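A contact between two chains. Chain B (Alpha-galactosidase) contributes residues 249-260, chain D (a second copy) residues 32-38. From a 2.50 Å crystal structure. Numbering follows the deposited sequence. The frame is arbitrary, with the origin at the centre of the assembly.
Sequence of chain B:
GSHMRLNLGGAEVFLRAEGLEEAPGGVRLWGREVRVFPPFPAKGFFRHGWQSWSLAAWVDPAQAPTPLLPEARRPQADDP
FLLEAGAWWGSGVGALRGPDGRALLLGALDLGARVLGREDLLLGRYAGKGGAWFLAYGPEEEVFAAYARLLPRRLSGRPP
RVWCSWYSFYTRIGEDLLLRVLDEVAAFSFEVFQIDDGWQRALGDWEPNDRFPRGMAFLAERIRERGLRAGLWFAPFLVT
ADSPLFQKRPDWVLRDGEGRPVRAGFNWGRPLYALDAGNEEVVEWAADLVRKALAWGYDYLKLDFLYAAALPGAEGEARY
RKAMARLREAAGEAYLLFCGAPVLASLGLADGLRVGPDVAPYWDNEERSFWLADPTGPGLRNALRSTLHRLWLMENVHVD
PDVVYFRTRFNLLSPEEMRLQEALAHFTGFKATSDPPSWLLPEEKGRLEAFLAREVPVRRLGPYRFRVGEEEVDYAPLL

Chain B (249-260) RPDWVLRDGEGR
Chain D, residues 32-38: REVRVFP

The chain B stretch is irregular. Arg B249 leaves helical phi/psi after a helix (-134/68), and Pro B250 to Trp B252 return to it without the regular bonds. Val B253 to Arg B255 are extended. A type I turn runs from Asp B256 to Gly B259, closed by Gly B259 N to Asp B256 O at 2.9 Å. Gly B259 has positive phi (77/1), which by itself favours glycine. Asp B256 N also bonds Arg B260 O at 2.8 Å.

In the chain D stretch, Glu D33 to Val D36 form a strand with phi -121 to -133 and psi 127 to 152; Phe D37 is also extended, at -103/128. Alternate side chains therefore face chain B. The register pairs Pro B250 with Phe D37 (CA to CA, 7.0 Å), Gly B259 with Arg D35 (7.9 Å) and Gly B257 with Glu D33 (9.8 Å). From Pro B250 to Gly B259 chain B runs broadly against the chain D strand, but the pairs do not follow in simple order, because chain B turns at 256-259.

Phe D37 (chi1 -57°, chi2 -87°) lays one ring face over the backbone of Pro B250 and Asp B251. Its CD1 lies 3.9 Å from Pro B250 CB, an apolar contact. Its CE1 lies 3.5 Å from Arg B255 NE, over one face of that guanidinium. Arg B255 (m, t, t, chi4 -91°) is held by its own chain: NH2 donates to Pro B250 O at 2.9 Å and NH1 to Gly B259 O at 2.8 Å.

Arg D35 (m, t, t, chi4 -161°) reaches the turn. Its NH2 donates a hydrogen bond to Asp B256 O at 3.2 Å and also lies 3.1 Å from Gly B257 O. Glu D33 (t, t, chi3 -48°) steadies it by a salt bridge, OE2 to Arg D35 NH2 at 2.7 Å. A water donates to Arg B255 O at 3.0 Å and weakly accepts from Arg D35 NH1 at 3.0 Å.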

ATOM      1  N   ARG B 249     -34.205   8.911 -24.581  1.00 42.45           N
ATOM      2  CA  ARG B 249     -33.573  10.229 -24.564  1.00 36.59           C
ATOM      3  C   ARG B 249     -32.287  10.183 -23.744  1.00 37.62           C
ATOM      4  O   ARG B 249     -32.188  10.806 -22.681  1.00 36.16           O
ATOM      5  CB  ARG B 249     -34.532  11.293 -24.025  1.00 33.00           C
ATOM      6  CG  ARG B 249     -35.751  11.577 -24.917  1.00 35.25           C
ATOM      7  CD  ARG B 249     -35.391  11.929 -26.366  1.00 32.19           C
ATOM      8  NE  ARG B 249     -34.631  13.174 -26.502  1.00 34.61           N
ATOM      9  CZ  ARG B 249     -35.165  14.377 -26.730  1.00 37.91           C
ATOM     10  NH1 ARG B 249     -36.480  14.524 -26.841  1.00 32.20           N
ATOM     11  NH2 ARG B 249     -34.380  15.445 -26.842  1.00 31.73           N
ATOM     12  N   PRO B 250     -31.261   9.474 -24.232  1.00 41.44           N
ATOM     13  CA  PRO B 250     -29.958   9.517 -23.552  1.00 34.88           C
ATOM     14  C   PRO B 250     -29.394  10.921 -23.417  1.00 34.23           C
ATOM     15  O   PRO B 250     -28.560  11.160 -22.532  1.00 31.89           O
ATOM     16  CB  PRO B 250     -29.076   8.642 -24.450  1.00 32.01           C
ATOM     17  CG  PRO B 250     -29.767   8.657 -25.776  1.00 28.19           C
ATOM     18  CD  PRO B 250     -31.202   8.619 -25.432  1.00 37.74           C
ATOM     19  N   ASP B 251     -29.823  11.859 -24.267  1.00 34.32           N
ATOM     20  CA  ASP B 251     -29.386  13.246 -24.169  1.00 29.35           C
ATOM     21  C   ASP B 251     -30.016  13.999 -23.003  1.00 32.10           C
ATOM     22  O   ASP B 251     -29.636  15.149 -22.769  1.00 36.51           O
ATOM     23  CB  ASP B 251     -29.670  13.987 -25.478  1.00 28.65           C
ATOM     24  CG  ASP B 251     -31.147  13.949 -25.893  1.00 33.37           C
ATOM     25  OD1 ASP B 251     -31.785  12.879 -25.830  1.00 33.41           O
ATOM     26  OD2 ASP B 251     -31.666  15.007 -26.314  1.00 35.21           O
ATOM     27  N   TRP B 252     -30.958  13.402 -22.263  1.00 36.04           N
ATOM     28  CA  TRP B 252     -31.558  14.064 -21.106  1.00 34.20           C
ATOM     29  C   TRP B 252     -30.865  13.711 -19.797  1.00 34.30           C
ATOM     30  O   TRP B 252     -31.045  14.423 -18.802  1.00 31.87           O
ATOM     31  CB  TRP B 252     -33.044  13.717 -21.004  1.00 28.49           C
ATOM     32  CG  TRP B 252     -33.889  14.473 -22.000  1.00 35.49           C
ATOM     33  CD1 TRP B 252     -33.437  15.257 -23.019  1.00 33.36           C
ATOM     34  CD2 TRP B 252     -35.327  14.519 -22.069  1.00 34.92           C
ATOM     35  NE1 TRP B 252     -34.498  15.792 -23.716  1.00 35.82           N
ATOM     36  CE2 TRP B 252     -35.668  15.352 -23.157  1.00 37.04           C
ATOM     37  CE3 TRP B 252     -36.357  13.942 -21.315  1.00 33.01           C
ATOM     38  CZ2 TRP B 252     -36.991  15.625 -23.507  1.00 33.46           C
ATOM     39  CZ3 TRP B 252     -37.674  14.214 -21.667  1.00 35.75           C
ATOM     40  CH2 TRP B 252     -37.975  15.047 -22.759  1.00 32.30           C
ATOM     41  N   VAL B 253     -30.063  12.645 -19.794  1.00 30.27           N
ATOM     42  CA  VAL B 253     -29.401  12.184 -18.588  1.00 30.09           C
ATOM     43  C   VAL B 253     -28.313  13.171 -18.186  1.00 32.41           C
ATOM     44  O   VAL B 253     -27.578  13.702 -19.032  1.00 36.46           O
ATOM     45  CB  VAL B 253     -28.842  10.769 -18.827  1.00 32.76           C
ATOM     46  CG1 VAL B 253     -28.044  10.284 -17.630  1.00 30.06           C
ATOM     47  CG2 VAL B 253     -29.978   9.806 -19.170  1.00 28.35           C
ATOM     48  N   LEU B 254     -28.230  13.460 -16.893  1.00 29.72           N
ATOM     49  CA  LEU B 254     -27.153  14.297 -16.388  1.00 32.28           C
ATOM     50  C   LEU B 254     -25.839  13.507 -16.408  1.00 35.84           C
ATOM     51  O   LEU B 254     -25.764  12.381 -15.899  1.00 34.63           O
ATOM     52  CB  LEU B 254     -27.496  14.785 -14.981  1.00 26.67           C
ATOM     53  CG  LEU B 254     -26.500  15.725 -14.304  1.00 33.33           C
ATOM     54  CD1 LEU B 254     -26.524  17.106 -14.925  1.00 27.87           C
ATOM     55  CD2 LEU B 254     -26.774  15.817 -12.810  1.00 30.65           C
ATOM     56  N   ARG B 255     -24.808  14.082 -17.021  1.00 34.30           N
ATOM     57  CA  ARG B 255     -23.563  13.374 -17.265  1.00 32.37           C
ATOM     58  C   ARG B 255     -22.375  14.200 -16.797  1.00 32.15           C
ATOM     59  O   ARG B 255     -22.421  15.435 -16.776  1.00 30.71           O
ATOM     60  CB  ARG B 255     -23.410  13.024 -18.749  1.00 33.64           C
ATOM     61  CG  ARG B 255     -24.579  12.225 -19.285  1.00 31.05           C
ATOM     62  CD  ARG B 255     -24.447  11.950 -20.759  1.00 27.87           C
ATOM     63  NE  ARG B 255     -25.576  11.151 -21.234  1.00 30.31           N
ATOM     64  CZ  ARG B 255     -25.583   9.821 -21.279  1.00 30.57           C
ATOM     65  NH1 ARG B 255     -24.521   9.128 -20.877  1.00 31.68           N
ATOM     66  NH2 ARG B 255     -26.655   9.182 -21.723  1.00 27.61           N
ATOM     67  N   ASP B 256     -21.304  13.502 -16.419  1.00 34.15           N
ATOM     68  CA  ASP B 256     -20.084  14.154 -15.955  1.00 36.81           C
ATOM     69  C   ASP B 256     -19.227  14.575 -17.156  1.00 35.36           C
ATOM     70  O   ASP B 256     -19.649  14.485 -18.315  1.00 35.16           O
ATOM     71  CB  ASP B 256     -19.333  13.240 -14.977  1.00 34.58           C
ATOM     72  CG  ASP B 256     -18.849  11.937 -15.614  1.00 40.67           C
ATOM     73  OD1 ASP B 256     -18.870  11.797 -16.857  1.00 42.51           O
ATOM     74  OD2 ASP B 256     -18.451  11.025 -14.859  1.00 46.93           O
ATOM     75  N   GLY B 257     -17.989  15.016 -16.880  1.00 41.72           N
ATOM     76  CA  GLY B 257     -17.109  15.517 -17.929  1.00 35.77           C
ATOM     77  C   GLY B 257     -16.771  14.494 -18.994  1.00 40.58           C
ATOM     78  O   GLY B 257     -16.460  14.861 -20.129  1.00 45.65           O
ATOM     79  N   GLU B 258     -16.844  13.207 -18.660  1.00 38.61           N
ATOM     80  CA  GLU B 258     -16.587  12.149 -19.624  1.00 35.21           C
ATOM     81  C   GLU B 258     -17.866  11.553 -20.181  1.00 38.34           C
ATOM     82  O   GLU B 258     -17.829  10.476 -20.772  1.00 39.36           O
ATOM     83  CB  GLU B 258     -15.727  11.053 -18.999  1.00 38.69           C
ATOM     84  CG  GLU B 258     -14.511  11.597 -18.269  1.00 47.79           C
ATOM     85  CD  GLU B 258     -13.556  12.344 -19.197  1.00 49.02           C
ATOM     86  OE1 GLU B 258     -13.084  11.720 -20.172  1.00 50.16           O
ATOM     87  OE2 GLU B 258     -13.285  13.543 -18.959  1.00 45.05           O
ATOM     88  N   GLY B 259     -18.998  12.223 -20.007  1.00 38.45           N
ATOM     89  CA  GLY B 259     -20.222  11.725 -20.585  1.00 36.16           C
ATOM     90  C   GLY B 259     -20.858  10.568 -19.853  1.00 35.10           C
ATOM     91  O   GLY B 259     -21.900  10.071 -20.307  1.00 36.64           O
ATOM     92  N   ARG B 260     -20.283  10.124 -18.749  1.00 36.03           N
ATOM     93  CA  ARG B 260     -20.923   9.092 -17.938  1.00 42.33           C
ATOM     94  C   ARG B 260     -22.085   9.684 -17.136  1.00 35.72           C
ATOM     95  O   ARG B 260     -22.012  10.838 -16.702  1.00 32.42           O
ATOM     96  CB  ARG B 260     -19.915   8.459 -16.992  1.00 38.48           C
ATOM     97  CG  ARG B 260     -18.806   7.718 -17.699  1.00 41.33           C
ATOM     98  CD  ARG B 260     -17.622   7.501 -16.761  1.00 49.61           C
ATOM     99  NE  ARG B 260     -17.272   8.701 -15.993  1.00 49.47           N
ATOM    100  CZ  ARG B 260     -16.020   9.058 -15.716  1.00 48.23           C
ATOM    101  NH1 ARG B 260     -15.009   8.318 -16.151  1.00 48.30           N
ATOM    102  NH2 ARG B 260     -15.772  10.155 -15.019  1.00 48.56           N
TER
ATOM    103  N   ARG D  32     -15.405  22.461 -29.208  1.00 35.65           N
ATOM    104  CA  ARG D  32     -14.256  21.853 -28.553  1.00 34.28           C
ATOM    105  C   ARG D  32     -14.580  20.444 -28.070  1.00 38.96           C
ATOM    106  O   ARG D  32     -13.803  19.507 -28.292  1.00 34.32           O
ATOM    107  CB  ARG D  32     -13.778  22.724 -27.399  1.00 28.67           C
ATOM    108  CG  ARG D  32     -12.616  22.080 -26.692  1.00 44.15           C
ATOM    109  CD  ARG D  32     -12.401  22.641 -25.315  1.00 48.82           C
ATOM    110  NE  ARG D  32     -11.004  22.993 -25.090  1.00 51.36           N
ATOM    111  CZ  ARG D  32     -10.304  22.570 -24.043  1.00 62.56           C
ATOM    112  NH1 ARG D  32     -10.885  21.781 -23.144  1.00 66.30           N
ATOM    113  NH2 ARG D  32      -9.036  22.929 -23.887  1.00 57.57           N
ATOM    114  N   GLU D  33     -15.728  20.269 -27.413  1.00 34.73           N
ATOM    115  CA  GLU D  33     -16.252  18.949 -27.101  1.00 31.64           C
ATOM    116  C   GLU D  33     -17.626  18.800 -27.740  1.00 30.98           C
ATOM    117  O   GLU D  33     -18.451  19.709 -27.648  1.00 37.01           O
ATOM    118  CB  GLU D  33     -16.338  18.703 -25.586  1.00 29.96           C
ATOM    119  CG  GLU D  33     -16.724  17.245 -25.259  1.00 34.10           C
ATOM    120  CD  GLU D  33     -16.669  16.879 -23.772  1.00 39.71           C
ATOM    121  OE1 GLU D  33     -15.660  17.181 -23.097  1.00 44.06           O
ATOM    122  OE2 GLU D  33     -17.631  16.247 -23.286  1.00 39.59           O
ATOM    123  N   VAL D  34     -17.863  17.667 -28.403  1.00 30.20           N
ATOM    124  CA  VAL D  34     -19.162  17.336 -28.975  1.00 28.52           C
ATOM    125  C   VAL D  34     -19.536  15.927 -28.521  1.00 33.14           C
ATOM    126  O   VAL D  34     -18.665  15.095 -28.250  1.00 34.57           O
ATOM    127  CB  VAL D  34     -19.152  17.442 -30.522  1.00 35.12           C
ATOM    128  CG1 VAL D  34     -18.786  18.863 -30.978  1.00 31.12           C
ATOM    129  CG2 VAL D  34     -18.190  16.421 -31.134  1.00 31.36           C
ATOM    130  N   ARG D  35     -20.839  15.656 -28.419  1.00 31.41           N
ATOM    131  CA  ARG D  35     -21.318  14.377 -27.910  1.00 32.28           C
ATOM    132  C   ARG D  35     -22.410  13.836 -28.817  1.00 32.65           C
ATOM    133  O   ARG D  35     -23.373  14.542 -29.113  1.00 34.48           O
ATOM    134  CB  ARG D  35     -21.853  14.519 -26.482  1.00 34.74           C
ATOM    135  CG  ARG D  35     -20.767  14.587 -25.442  1.00 34.27           C
ATOM    136  CD  ARG D  35     -21.278  15.081 -24.123  1.00 33.50           C
ATOM    137  NE  ARG D  35     -20.168  15.396 -23.231  1.00 36.07           N
ATOM    138  CZ  ARG D  35     -20.276  15.512 -21.911  1.00 40.12           C
ATOM    139  NH1 ARG D  35     -21.457  15.348 -21.321  1.00 37.27           N
ATOM    140  NH2 ARG D  35     -19.206  15.808 -21.175  1.00 35.72           N
ATOM    141  N   VAL D  36     -22.279  12.585 -29.245  1.00 29.04           N
ATOM    142  CA  VAL D  36     -23.208  12.000 -30.198  1.00 30.86           C
ATOM    143  C   VAL D  36     -23.743  10.700 -29.622  1.00 34.08           C
ATOM    144  O   VAL D  36     -22.967   9.811 -29.255  1.00 37.08           O
ATOM    145  CB  VAL D  36     -22.550  11.748 -31.567  1.00 34.51           C
ATOM    146  CG1 VAL D  36     -23.593  11.286 -32.571  1.00 28.68           C
ATOM    147  CG2 VAL D  36     -21.796  12.995 -32.060  1.00 31.89           C
ATOM    148  N   PHE D  37     -25.053  10.575 -29.574  1.00 35.75           N
ATOM    149  CA  PHE D  37     -25.600   9.372 -28.965  1.00 32.51           C
ATOM    150  C   PHE D  37     -26.061   8.424 -30.048  1.00 35.12           C
ATOM    151  O   PHE D  37     -26.791   8.836 -30.956  1.00 43.87           O
ATOM    152  CB  PHE D  37     -26.752   9.729 -28.025  1.00 30.52           C
ATOM    153  CG  PHE D  37     -26.351  10.700 -26.944  1.00 33.47           C
ATOM    154  CD1 PHE D  37     -25.799  10.248 -25.748  1.00 31.86           C
ATOM    155  CD2 PHE D  37     -26.471  12.070 -27.141  1.00 29.64           C
ATOM    156  CE1 PHE D  37     -25.398  11.147 -24.766  1.00 30.09           C
ATOM    157  CE2 PHE D  37     -26.071  12.965 -26.162  1.00 27.25           C
ATOM    158  CZ  PHE D  37     -25.538  12.510 -24.978  1.00 24.61           C
ATOM    159  N   PRO D  38     -25.627   7.172 -30.015  1.00 36.18           N
ATOM    160  CA  PRO D  38     -25.961   6.239 -31.084  1.00 35.70           C
ATOM    161  C   PRO D  38     -27.435   5.884 -31.063  1.00 43.37           C
ATOM    162  O   PRO D  38     -28.031   5.717 -29.991  1.00 45.17           O
ATOM    163  CB  PRO D  38     -25.088   5.016 -30.768  1.00 37.71           C
ATOM    164  CG  PRO D  38     -24.759   5.157 -29.296  1.00 35.16           C
ATOM    165  CD  PRO D  38     -24.663   6.614 -29.055  1.00 36.94           C
TER
HETATM  166  O   HOH W   1     -21.984  17.290 -19.120  1.00 51.05           O